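Local coordinates for protein glycosyltransferase (Streptomyces viridochromogenes, PDB 2IUY) that belongs to the retaining glycosyltransferases of family GT4, binds UDP and takes part in avilamycin A biosynthesis, presumably by transferring a sugar from a nucleotide donor, at residues K175-A180 with P200-E205; G169-H174 with L191-P196; E49-G54 with T66-G71; L8-L13 with L53-S58. One frame throughout, in Å; residues are numbered along the deposited sequence.

Contact 1: residues K175-A180 with P200-E205; sequences KGALEA and PEYFDE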
loop_
_atom_site.group_PDB
_atom_site.type_symbol
_atom_site.label_atom_id
_atom_site.label_comp_id
_atom_site.label_asym_id
_atom_site.label_seq_id
_atom_site.Cartn_x
_atom_site.Cartn_y
_atom_site.Cartn_z
ATOM N N LYS A 175 9.981 -2.211 -9.431
ATOM C CA LYS A 175 8.815 -3.008 -9.018
ATOM C C LYS A 175 8.906 -4.456 -9.513
ATOM O O LYS A 175 8.166 -5.321 -9.050
ATOM C CB LYS A 175 7.479 -2.392 -9.461
ATOM C CG LYS A 175 7.190 -1.023 -8.847
ATOM C CD LYS A 175 7.275 -1.056 -7.304
ATOM C CE LYS A 175 6.137 -1.857 -6.701
ATOM N NZ LYS A 175 5.881 -1.471 -5.259
ATOM N N GLY A 176 9.845 -4.717 -10.422
ATOM C CA GLY A 176 10.190 -6.080 -10.800
ATOM C C GLY A 176 9.158 -6.724 -11.724
ATOM O O GLY A 176 8.962 -7.936 -11.664
ATOM N N ALA A 177 8.528 -5.937 -12.588
ATOM C CA ALA A 177 7.587 -6.478 -13.592
ATOM C C ALA A 177 8.272 -7.524 -14.477
ATOM O O ALA A 177 7.688 -8.577 -14.806
ATOM C CB ALA A 177 6.961 -5.343 -14.451
ATOM N N LEU A 178 9.503 -7.218 -14.864
ATOM C CA LEU A 178 10.288 -8.084 -15.747
ATOM C C LEU A 178 10.610 -9.398 -15.082
ATOM O O LEU A 178 10.427 -10.477 -15.646
ATOM C CB LEU A 178 11.586 -7.378 -16.188
ATOM C CG LEU A 178 12.515 -8.310 -17.018
ATOM C CD1 LEU A 178 11.931 -8.466 -18.431
ATOM C CD2 LEU A 178 13.882 -7.749 -17.101
ATOM N N GLU A 179 11.066 -9.309 -13.852
ATOM C CA GLU A 179 11.323 -10.502 -13.035
ATOM C C GLU A 179 10.088 -11.344 -12.733
ATOM O O GLU A 179 10.171 -12.555 -12.645
ATOM C CB GLU A 179 12.034 -10.083 -11.747
ATOM C CG GLU A 179 13.473 -9.548 -11.996
ATOM C CD GLU A 179 13.545 -8.081 -12.450
ATOM O OE1 GLU A 179 12.520 -7.338 -12.465
ATOM O OE2 GLU A 179 14.657 -7.644 -12.799
ATOM N N ALA A 180 8.952 -10.705 -12.548
ATOM C CA ALA A 180 7.678 -11.394 -12.425
ATOM C C ALA A 180 7.330 -12.116 -13.747
ATOM O O ALA A 180 6.801 -13.257 -13.744
ATOM C CB ALA A 180 6.600 -10.397 -12.055
ATOM N N PRO A 200 8.112 3.044 -21.700
ATOM C CA PRO A 200 7.904 2.313 -22.964
ATOM C C PRO A 200 9.041 1.370 -23.278
ATOM O O PRO A 200 8.757 0.251 -23.706
ATOM C CB PRO A 200 7.846 3.414 -24.041
ATOM C CG PRO A 200 7.757 4.715 -23.296
ATOM C CD PRO A 200 8.348 4.485 -21.934
ATOM N N GLU A 201 10.302 1.796 -23.052
ATOM C CA GLU A 201 11.468 0.918 -23.333
ATOM C C GLU A 201 11.448 -0.310 -22.399
ATOM O O GLU A 201 11.712 -1.454 -22.823
ATOM C CB GLU A 201 12.804 1.673 -23.186
ATOM C CG GLU A 201 12.984 2.869 -24.120
ATOM C CD GLU A 201 12.363 4.172 -23.597
ATOM O OE1 GLU A 201 11.708 4.178 -22.513
ATOM O OE2 GLU A 201 12.529 5.213 -24.287
ATOM N N TYR A 202 11.164 -0.056 -21.111
ATOM C CA TYR A 202 10.985 -1.156 -20.141
ATOM C C TYR A 202 9.846 -2.116 -20.557
ATOM O O TYR A 202 10.066 -3.319 -20.659
ATOM C CB TYR A 202 10.742 -0.620 -18.715
ATOM C CG TYR A 202 10.731 -1.719 -17.633
ATOM C CD1 TYR A 202 11.819 -2.592 -17.477
ATOM C CD2 TYR A 202 9.646 -1.866 -16.780
ATOM C CE1 TYR A 202 11.836 -3.592 -16.479
ATOM C CE2 TYR A 202 9.634 -2.866 -15.784
ATOM C CZ TYR A 202 10.734 -3.725 -15.653
ATOM O OH TYR A 202 10.727 -4.703 -14.682
ATOM N N PHE A 203 8.642 -1.573 -20.760
ATOM C CA PHE A 203 7.488 -2.343 -21.252
ATOM C C PHE A 203 7.865 -3.143 -22.500
ATOM O O PHE A 203 7.567 -4.333 -22.569
ATOM C CB PHE A 203 6.324 -1.414 -21.577
ATOM C CG PHE A 203 5.083 -2.124 -22.100
ATOM C CD1 PHE A 203 4.118 -2.614 -21.229
ATOM C CD2 PHE A 203 4.864 -2.258 -23.465
ATOM C CE1 PHE A 203 2.968 -3.236 -21.727
ATOM C CE2 PHE A 203 3.718 -2.879 -23.967
ATOM C CZ PHE A 203 2.768 -3.351 -23.097
ATOM N N ASP A 204 8.545 -2.494 -23.454
ATOM C CA ASP A 204 8.988 -3.152 -24.694
ATOM C C ASP A 204 9.956 -4.333 -24.500
ATOM O O ASP A 204 9.896 -5.330 -25.234
ATOM C CB ASP A 204 9.527 -2.136 -25.706
ATOM C CG ASP A 204 8.410 -1.310 -26.348
ATOM O OD1 ASP A 204 7.206 -1.558 -26.058
ATOM O OD2 ASP A 204 8.737 -0.382 -27.111
ATOM N N GLU A 205 10.830 -4.212 -23.504
ATOM C CA GLU A 205 11.776 -5.273 -23.161
ATOM C C GLU A 205 11.059 -6.525 -22.598
ATOM O O GLU A 205 11.415 -7.701 -22.901
ATOM C CB GLU A 205 12.804 -4.749 -22.124
ATOM C CG GLU A 205 13.922 -5.778 -21.747
ATOM C CD GLU A 205 14.739 -5.369 -20.485
ATOM O OE1 GLU A 205 14.384 -4.357 -19.787
ATOM O OE2 GLU A 205 15.751 -6.073 -20.202
HETATM O O HOH W 1 12.847 -4.980 -13.478
#

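Contact 2: residues G169-H174 with L191-P196; sequences GRVSPH and LVLAGP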
loop_
_atom_site.group_PDB
_atom_site.type_symbol
_atom_site.label_atom_id
_atom_site.label_comp_id
_atom_site.label_asym_id
_atom_site.label_seq_id
_atom_site.Cartn_x
_atom_site.Cartn_y
_atom_site.Cartn_z
ATOM N N GLY A 169 0.731 -3.260 -10.097
ATOM C CA GLY A 169 1.421 -2.047 -9.703
ATOM C C GLY A 169 1.943 -1.327 -10.949
ATOM O O GLY A 169 1.615 -1.693 -12.080
ATOM N N ARG A 170 2.774 -0.322 -10.744
ATOM C CA ARG A 170 3.409 0.362 -11.885
ATOM C C ARG A 170 4.436 -0.557 -12.555
ATOM O O ARG A 170 5.225 -1.214 -11.881
ATOM C CB ARG A 170 4.047 1.677 -11.447
ATOM C CG ARG A 170 3.018 2.829 -11.272
ATOM C CD ARG A 170 3.768 4.151 -10.886
ATOM N NE ARG A 170 4.641 3.815 -9.760
ATOM C CZ ARG A 170 5.953 3.584 -9.840
ATOM N NH1 ARG A 170 6.614 3.754 -11.000
ATOM N NH2 ARG A 170 6.603 3.227 -8.721
ATOM N N VAL A 171 4.386 -0.622 -13.880
ATOM C CA VAL A 171 5.317 -1.455 -14.639
ATOM C C VAL A 171 6.616 -0.659 -14.769
ATOM O O VAL A 171 6.810 0.071 -15.738
ATOM C CB VAL A 171 4.721 -1.837 -16.028
ATOM C CG1 VAL A 171 5.739 -2.661 -16.883
ATOM C CG2 VAL A 171 3.322 -2.574 -15.864
ATOM N N SER A 172 7.466 -0.786 -13.750
ATOM C CA SER A 172 8.722 -0.038 -13.585
ATOM C C SER A 172 9.748 -0.996 -13.077
ATOM O O SER A 172 9.380 -1.958 -12.447
ATOM C CB SER A 172 8.595 1.008 -12.504
ATOM O OG SER A 172 7.726 2.021 -12.945
ATOM N N PRO A 173 11.034 -0.763 -13.395
ATOM C CA PRO A 173 12.095 -1.715 -13.061
ATOM C C PRO A 173 12.236 -2.057 -11.562
ATOM O O PRO A 173 12.411 -3.238 -11.222
ATOM C CB PRO A 173 13.366 -1.022 -13.602
ATOM C CG PRO A 173 12.903 -0.287 -14.793
ATOM C CD PRO A 173 11.561 0.332 -14.244
ATOM N N HIS A 174 12.158 -1.056 -10.678
ATOM C CA HIS A 174 12.295 -1.326 -9.253
ATOM C C HIS A 174 11.103 -2.154 -8.686
ATOM O O HIS A 174 11.221 -2.730 -7.572
ATOM C CB HIS A 174 12.465 -0.017 -8.461
ATOM C CG HIS A 174 11.262 0.872 -8.525
ATOM N ND1 HIS A 174 10.973 1.644 -9.628
ATOM C CD2 HIS A 174 10.256 1.087 -7.649
ATOM C CE1 HIS A 174 9.852 2.315 -9.424
ATOM N NE2 HIS A 174 9.389 1.983 -8.234
ATOM N N LEU A 191 0.977 -14.304 -16.972
ATOM C CA LEU A 191 1.096 -13.201 -16.068
ATOM C C LEU A 191 0.275 -12.032 -16.626
ATOM O O LEU A 191 0.626 -11.428 -17.656
ATOM C CB LEU A 191 2.556 -12.782 -15.907
ATOM C CG LEU A 191 2.778 -11.558 -15.000
ATOM C CD1 LEU A 191 2.576 -11.929 -13.548
ATOM C CD2 LEU A 191 4.179 -10.979 -15.231
ATOM N N VAL A 192 -0.811 -11.719 -15.911
ATOM C CA VAL A 192 -1.508 -10.458 -16.090
ATOM C C VAL A 192 -0.718 -9.304 -15.459
ATOM O O VAL A 192 -0.342 -9.350 -14.277
ATOM C CB VAL A 192 -2.938 -10.557 -15.527
ATOM C CG1 VAL A 192 -3.649 -9.235 -15.627
ATOM C CG2 VAL A 192 -3.696 -11.612 -16.303
ATOM N N LEU A 193 -0.404 -8.317 -16.288
ATOM C CA LEU A 193 0.260 -7.118 -15.859
ATOM C C LEU A 193 -0.780 -6.033 -15.737
ATOM O O LEU A 193 -1.148 -5.387 -16.743
ATOM C CB LEU A 193 1.318 -6.674 -16.863
ATOM C CG LEU A 193 2.705 -7.276 -16.885
ATOM C CD1 LEU A 193 3.402 -6.651 -18.087
ATOM C CD2 LEU A 193 3.428 -6.857 -15.659
ATOM N N ALA A 194 -1.262 -5.867 -14.505
ATOM C CA ALA A 194 -2.307 -4.916 -14.186
ATOM C C ALA A 194 -1.787 -3.664 -13.442
ATOM O O ALA A 194 -1.638 -3.649 -12.212
ATOM C CB ALA A 194 -3.395 -5.590 -13.386
ATOM N N GLY A 195 -1.571 -2.600 -14.192
ATOM C CA GLY A 195 -1.191 -1.313 -13.639
ATOM C C GLY A 195 -0.664 -0.449 -14.767
ATOM O O GLY A 195 -0.552 -0.932 -15.915
ATOM N N PRO A 196 -0.339 0.830 -14.450
ATOM C CA PRO A 196 0.154 1.735 -15.461
ATOM C C PRO A 196 1.543 1.328 -15.971
ATOM O O PRO A 196 2.462 1.104 -15.192
ATOM C CB PRO A 196 0.174 3.096 -14.758
ATOM C CG PRO A 196 0.252 2.805 -13.325
ATOM C CD PRO A 196 -0.428 1.471 -13.121
HETATM O O HOH W 2 5.191 2.560 -15.374
#

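Contact 3: residues E49-G54 with T66-G71; sequences EVFLLG and TVVPAG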
loop_
_atom_site.group_PDB
_atom_site.type_symbol
_atom_site.label_atom_id
_atom_site.label_comp_id
_atom_site.label_asym_id
_atom_site.label_seq_id
_atom_site.Cartn_x
_atom_site.Cartn_y
_atom_site.Cartn_z
ATOM N N GLU A 49 -13.806 10.271 14.863
ATOM C CA GLU A 49 -14.304 11.094 13.808
ATOM C C GLU A 49 -13.146 11.372 12.821
ATOM O O GLU A 49 -12.055 11.640 13.244
ATOM C CB GLU A 49 -14.907 12.372 14.403
ATOM C CG GLU A 49 -15.983 12.947 13.569
ATOM C CD GLU A 49 -16.525 14.256 14.093
ATOM O OE1 GLU A 49 -16.312 14.540 15.305
ATOM O OE2 GLU A 49 -17.142 14.987 13.265
ATOM N N VAL A 50 -13.380 11.228 11.515
ATOM C CA VAL A 50 -12.315 11.354 10.509
ATOM C C VAL A 50 -12.624 12.527 9.546
ATOM O O VAL A 50 -13.740 12.639 9.025
ATOM C CB VAL A 50 -12.062 10.008 9.742
ATOM C CG1 VAL A 50 -11.042 10.190 8.598
ATOM C CG2 VAL A 50 -11.579 8.955 10.696
ATOM N N PHE A 51 -11.649 13.440 9.418
ATOM C CA PHE A 51 -11.671 14.560 8.496
ATOM C C PHE A 51 -10.615 14.183 7.469
ATOM O O PHE A 51 -9.468 14.009 7.816
ATOM C CB PHE A 51 -11.355 15.882 9.256
ATOM C CG PHE A 51 -12.394 16.216 10.292
ATOM C CD1 PHE A 51 -13.483 17.039 9.964
ATOM C CD2 PHE A 51 -12.343 15.615 11.566
ATOM C CE1 PHE A 51 -14.459 17.309 10.906
ATOM C CE2 PHE A 51 -13.330 15.859 12.538
ATOM C CZ PHE A 51 -14.377 16.716 12.216
ATOM N N LEU A 52 -11.056 13.940 6.224
ATOM C CA LEU A 52 -10.176 13.486 5.172
ATOM C C LEU A 52 -9.790 14.725 4.395
ATOM O O LEU A 52 -10.668 15.471 3.965
ATOM C CB LEU A 52 -10.852 12.411 4.266
ATOM C CG LEU A 52 -10.159 12.044 2.958
ATOM C CD1 LEU A 52 -8.829 11.274 3.298
ATOM C CD2 LEU A 52 -11.105 11.197 2.037
ATOM N N LEU A 53 -8.480 14.911 4.224
ATOM C CA LEU A 53 -7.907 16.048 3.529
ATOM C C LEU A 53 -7.081 15.482 2.393
ATOM O O LEU A 53 -6.621 14.323 2.460
ATOM C CB LEU A 53 -6.975 16.821 4.472
ATOM C CG LEU A 53 -7.667 17.640 5.541
ATOM C CD1 LEU A 53 -6.764 17.508 6.711
ATOM C CD2 LEU A 53 -7.716 19.125 5.042
ATOM N N GLY A 54 -6.938 16.309 1.353
ATOM C CA GLY A 54 -6.137 16.012 0.196
ATOM C C GLY A 54 -6.828 15.037 -0.711
ATOM O O GLY A 54 -6.146 14.355 -1.479
ATOM N N THR A 66 -15.987 13.201 7.426
ATOM C CA THR A 66 -16.159 14.452 6.729
ATOM C C THR A 66 -15.081 14.561 5.665
ATOM O O THR A 66 -13.880 14.511 5.996
ATOM C CB THR A 66 -16.024 15.661 7.704
ATOM O OG1 THR A 66 -17.075 15.634 8.681
ATOM C CG2 THR A 66 -16.023 16.976 6.955
ATOM N N VAL A 67 -15.504 14.680 4.394
ATOM C CA VAL A 67 -14.582 14.969 3.289
ATOM C C VAL A 67 -14.397 16.469 3.156
ATOM O O VAL A 67 -15.306 17.186 2.760
ATOM C CB VAL A 67 -14.943 14.226 1.930
ATOM C CG1 VAL A 67 -13.829 14.383 0.884
ATOM C CG2 VAL A 67 -15.125 12.745 2.195
ATOM N N VAL A 68 -13.212 16.934 3.548
ATOM C CA VAL A 68 -12.870 18.365 3.549
ATOM C C VAL A 68 -12.552 18.810 2.120
ATOM O O VAL A 68 -11.714 18.183 1.435
ATOM C CB VAL A 68 -11.657 18.680 4.508
ATOM C CG1 VAL A 68 -11.270 20.149 4.452
ATOM C CG2 VAL A 68 -11.972 18.284 5.937
ATOM N N PRO A 69 -13.211 19.876 1.650
ATOM C CA PRO A 69 -12.931 20.371 0.297
ATOM C C PRO A 69 -11.573 21.084 0.132
ATOM O O PRO A 69 -11.511 22.248 -0.299
ATOM C CB PRO A 69 -14.132 21.301 0.025
ATOM C CG PRO A 69 -14.501 21.806 1.367
ATOM C CD PRO A 69 -14.315 20.619 2.286
ATOM N N ALA A 70 -10.492 20.384 0.468
ATOM C CA ALA A 70 -9.137 20.924 0.358
ATOM C C ALA A 70 -8.291 19.900 -0.336
ATOM O O ALA A 70 -8.116 18.776 0.147
ATOM C CB ALA A 70 -8.552 21.293 1.751
ATOM N N GLY A 71 -7.854 20.292 -1.520
ATOM C CA GLY A 71 -7.053 19.481 -2.400
ATOM C C GLY A 71 -5.625 19.924 -2.314
ATOM O O GLY A 71 -4.779 19.145 -1.913
HETATM O O HOH W 3 -16.665 14.111 10.564
HETATM O O HOH W 4 -10.179 15.961 1.099
#

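Contact 4: residues L8-L13 with L53-S58; sequences LVNIPL and LGAPGS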
loop_
_atom_site.group_PDB
_atom_site.type_symbol
_atom_site.label_atom_id
_atom_site.label_comp_id
_atom_site.label_asym_id
_atom_site.label_seq_id
_atom_site.Cartn_x
_atom_site.Cartn_y
_atom_site.Cartn_z
ATOM N N LEU A 8 -6.905 13.123 8.616
ATOM C CA LEU A 8 -6.098 12.185 7.829
ATOM C C LEU A 8 -5.751 12.870 6.553
ATOM O O LEU A 8 -6.671 13.192 5.813
ATOM C CB LEU A 8 -6.879 10.931 7.427
ATOM C CG LEU A 8 -7.022 9.756 8.371
ATOM C CD1 LEU A 8 -7.840 8.625 7.632
ATOM C CD2 LEU A 8 -5.629 9.303 8.903
ATOM N N VAL A 9 -4.449 13.049 6.271
ATOM C CA VAL A 9 -4.032 13.849 5.131
ATOM C C VAL A 9 -3.526 12.887 4.119
ATOM O O VAL A 9 -2.466 12.274 4.292
ATOM C CB VAL A 9 -2.917 14.954 5.463
ATOM C CG1 VAL A 9 -2.809 15.963 4.310
ATOM C CG2 VAL A 9 -3.269 15.737 6.743
ATOM N N ASN A 10 -4.320 12.727 3.062
ATOM C CA ASN A 10 -3.946 11.946 1.906
ATOM C C ASN A 10 -2.943 12.748 1.119
ATOM O O ASN A 10 -2.927 13.983 1.207
ATOM C CB ASN A 10 -5.186 11.725 1.018
ATOM C CG ASN A 10 -4.886 10.918 -0.215
ATOM O OD1 ASN A 10 -4.246 9.871 -0.133
ATOM N ND2 ASN A 10 -5.373 11.371 -1.366
ATOM N N ILE A 11 -2.151 12.039 0.318
ATOM C CA ILE A 11 -1.180 12.636 -0.613
ATOM C C ILE A 11 -1.965 13.312 -1.753
ATOM O O ILE A 11 -2.674 12.623 -2.512
ATOM C CB ILE A 11 -0.200 11.560 -1.184
ATOM C CG1 ILE A 11 0.841 12.211 -2.100
ATOM C CG2 ILE A 11 -0.968 10.431 -1.974
ATOM C CD1 ILE A 11 2.018 11.266 -2.479
ATOM N N PRO A 12 -1.900 14.664 -1.842
ATOM C CA PRO A 12 -2.682 15.396 -2.889
ATOM C C PRO A 12 -2.097 15.241 -4.313
ATOM O O PRO A 12 -1.012 15.748 -4.605
ATOM C CB PRO A 12 -2.678 16.870 -2.402
ATOM C CG PRO A 12 -1.952 16.897 -1.108
ATOM C CD PRO A 12 -1.160 15.579 -0.949
ATOM N N LEU A 13 -2.810 14.515 -5.174
ATOM C CA LEU A 13 -2.343 14.201 -6.487
ATOM C C LEU A 13 -3.516 14.286 -7.442
ATOM O O LEU A 13 -4.592 13.789 -7.148
ATOM C CB LEU A 13 -1.791 12.752 -6.548
ATOM C CG LEU A 13 -0.427 12.429 -5.900
ATOM C CD1 LEU A 13 -0.049 10.925 -6.060
ATOM C CD2 LEU A 13 0.688 13.314 -6.513
ATOM N N LEU A 53 -8.480 14.911 4.224
ATOM C CA LEU A 53 -7.907 16.048 3.529
ATOM C C LEU A 53 -7.081 15.482 2.393
ATOM O O LEU A 53 -6.621 14.323 2.460
ATOM C CB LEU A 53 -6.975 16.821 4.472
ATOM C CG LEU A 53 -7.667 17.640 5.541
ATOM C CD1 LEU A 53 -6.764 17.508 6.711
ATOM C CD2 LEU A 53 -7.716 19.125 5.042
ATOM N N GLY A 54 -6.938 16.309 1.353
ATOM C CA GLY A 54 -6.137 16.012 0.196
ATOM C C GLY A 54 -6.828 15.037 -0.711
ATOM O O GLY A 54 -6.146 14.355 -1.479
ATOM N N ALA A 55 -8.167 14.934 -0.607
ATOM C CA ALA A 55 -8.953 14.012 -1.472
ATOM C C ALA A 55 -10.430 14.463 -1.673
ATOM O O ALA A 55 -11.373 13.703 -1.361
ATOM C CB ALA A 55 -8.880 12.574 -0.924
ATOM N N PRO A 56 -10.626 15.700 -2.174
ATOM C CA PRO A 56 -11.987 16.252 -2.288
ATOM C C PRO A 56 -12.807 15.434 -3.334
ATOM O O PRO A 56 -12.231 14.784 -4.207
ATOM C CB PRO A 56 -11.774 17.730 -2.688
ATOM C CG PRO A 56 -10.324 17.821 -3.168
ATOM C CD PRO A 56 -9.573 16.611 -2.670
ATOM N N GLY A 57 -14.117 15.361 -3.197
ATOM C CA GLY A 57 -14.828 14.492 -4.167
ATOM C C GLY A 57 -14.765 13.001 -3.877
ATOM O O GLY A 57 -15.354 12.209 -4.635
ATOM N N SER A 58 -14.044 12.596 -2.812
ATOM C CA SER A 58 -14.048 11.190 -2.338
ATOM C C SER A 58 -15.457 10.848 -1.841
ATOM O O SER A 58 -16.155 11.740 -1.407
ATOM C CB SER A 58 -13.042 10.986 -1.198
ATOM O OG SER A 58 -11.709 11.191 -1.621
#

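Contact 1: residues K175-A180 with P200-E205
Tyr202 reaches out from the first turn of helix 200-210 and is the main side chain of this contact. Its CG stands anti to the backbone N (chi1 -172°), which sends the ring away from its own helix toward the start of helix 177-187. CB and CG remain clear of the 175-180 segment; contact begins further along the ring. CE2 lies 3.9 Å from Ala177 CB, whereas CE1 and CZ approach the CB of Leu178, CZ at 3.8 Å, so the far end of the ring fits against two successive residues of the helix. At the tip, OH accepts a hydrogen bond from Leu178 N (2.8 Å, 157°). Leu178 follows closely on the N-cap residue Gly176, and its amide belongs to the first turn, whose N-H groups have no earlier helical carbonyl to bind; the phenol oxygen takes that place. The same OH donates to a water 2.5 Å away, which in turn donates to Glu179 OE1 at 2.6 Å. One oxygen thus uses both its acceptor and donor abilities, and the positive end of the helix would be expected to polarise it. Further along, the extended chain of Glu205 crosses Leu178 at about a right angle, with OE2 4.0 Å from CD2, while its charge is paired with Arg209. Lys175, just before the helix, belongs to the UDP site. In the C-terminal Rossmann-like domain the contact joins the N-terminal ends of two successive sheet-flanking helices, and Ala177 also rests on Phe167 of strand 165-168 and Leu193 of strand 191-194.

Contact 2: residues G169-H174 with L191-P196
Packing is tightest where two glycines meet. The carbonyl O of Gly169 sits 3.2 Å from the CA of Gly195 in a CA-H...O contact, an approach made possible because Gly195 has no side chain to obstruct it. Next to this, Arg170 CG comes within 3.4 Å of Pro196 CG, the aliphatic root of the arginine crossing the proline ring obliquely. The firmest polar link is Val171 N to Pro196 O, 2.9 Å long, nearly straight at 173° and lying in the carbonyl plane. The other backbone bond, Gly169 N to Ala194 O, is weak at 3.2 Å. Elsewhere the fit loosens: Val171 CG2 stands 4.3 Å from Leu193 CD2, and a water bridges the carbonyls of Val171 and Pro196, donating to Pro196 O at 3.1 Å. Pro196 O is therefore gripped by both an amide and a water. Val171 is the centre of an inverse gamma turn that bends the loop away from the strand direction. Arg170 turns back at chi3 (-51°), and its NH2 donates in plane to the ring nitrogen NE2 of His174 (3.1 Å), while NE bonds the hydroxyl of Tyr29, a UDP-binding residue. The guanidinium is thus held by two bonds next to the nucleotide site, consistent with the glycine-arginine motif of GT4 enzymes. Overall, the contact joins the loops leaving the C-terminal ends of adjacent strands 165-168 and 191-194, with Val171 resting against Ala177 of helix 177-187 and Ile206 of helix 200-210.

Contact 3: residues E49-G54 with T66-G71
Phe51 places its CG anti to the carbonyl carbon (chi1 -64°), and Thr66 adopts a matching chi1 of -64° for OG1, so the two side chains lie next to each other and point the same way. Phe51 CD1 meets Thr66 CB at 3.7 Å. On the same side of the sheet, Leu53 CD2 lies 3.7 Å from Val68 CG1 and also touches Ala70 CB; Leu52 and Val67 occupy the opposite side. The backbones run parallel. Thr66 N donates to Val50 O (2.8 Å), Leu52 N to Thr66 O (2.9 Å) and Val68 N to Leu52 O (3.0 Å), each donor nearly along the C=O axis. The second strand ends after Val67, though Val68 still keeps this sheet-like bond; Pro69 then centres an inverse gamma turn closed by Ala70 N to Val68 O at 2.7 Å. The chain then returns, and Gly54 N reaches Ala70 O at 3.0 Å, while a water donating to Leu52 O and Val68 O spans the interval. Another water links Glu49 OE2 with Thr66 OG1, which it approaches to 2.5 Å, and lies over one face of the Phe51 ring toward its rim. This is the edge of the N-terminal parallel sheet, strand 65-67 being its outermost member. The chemistry implies two regimes: apolar packing of the Leu53 and Val68 side chains, which helix 73-82 covers through Trp79, and a water-mediated end at Glu49 and Thr66, where one water joins carboxylate and hydroxyl in place of a direct bond.

Contact 4: residues L8-L13 with L53-S58
Val9 and Leu53 form a parallel bridge, in which Leu53 N donates to Leu8 O (3.0 Å) and Asn10 N to Leu53 O (2.9 Å), after which both chains leave the sheet, Gly54 with a positive phi of 76°. The absence of a side chain at Gly54 matters, since a CB there would clash with the carbonyl O of Asn10. The side chains of Val9 and Leu53 cross obliquely on one face of the sheet, CG2 of Val9 3.9 Å from CD1 of Leu53, a small apolar touch. Asn10 carries the polar link. With CG anti to the backbone N (chi1 180°), its CB lies 3.3 Å from Leu53 O and its amide extends over the 53-58 chain, where ND2 donates to Gly54 O at 3.1 Å. That carbonyl lies near the amide plane of Asn10, but the donor approaches from above the carbonyl plane. Backbone N and side-chain ND2 of Asn10 thus grip the successive carbonyls of Leu53 and Gly54. ND2 also touches Ala55 CB, at 3.7 Å. Beyond this, Ala55 to Ser58 forms a type II turn with Gly57 in its third position, and Ala55 O receives both Ser58 N and, at 2.5 Å, Ser58 OG. Strands 5-9 and 49-53 are neighbours in the N-terminal Rossmann-like sheet, and the contact ties together the loops at their C-terminal ends. Strand 87-90 pairs with the other edge of strand 5-9, Leu8 packs on helix 31-45, and Val9 and Pro12 meet Ile76 of helix 73-82.

In the fold
From the N terminus, contact 4 comes first: residues 8-13 are met again at 53-58, closing a loop that contains helix 31-45 and joining strands 5-9 and 49-53. Contact 3 opens where contact 4 closes, shares Leu53 and Gly54 with it, and adds edge strand 65-67 after a connection without a helix. Far along the chain, contacts 2 and 1 cross, their four segments alternating: the loop after strand 165-168, the start of helix 177-187, strand 191-194 and the start of helix 200-210 are laced together, with Tyr202 packing on the 169-174 loop. Contacts 3 and 2 lie about 30 Å apart, centre to centre, one in each Rossmann-like half of the GT-B fold.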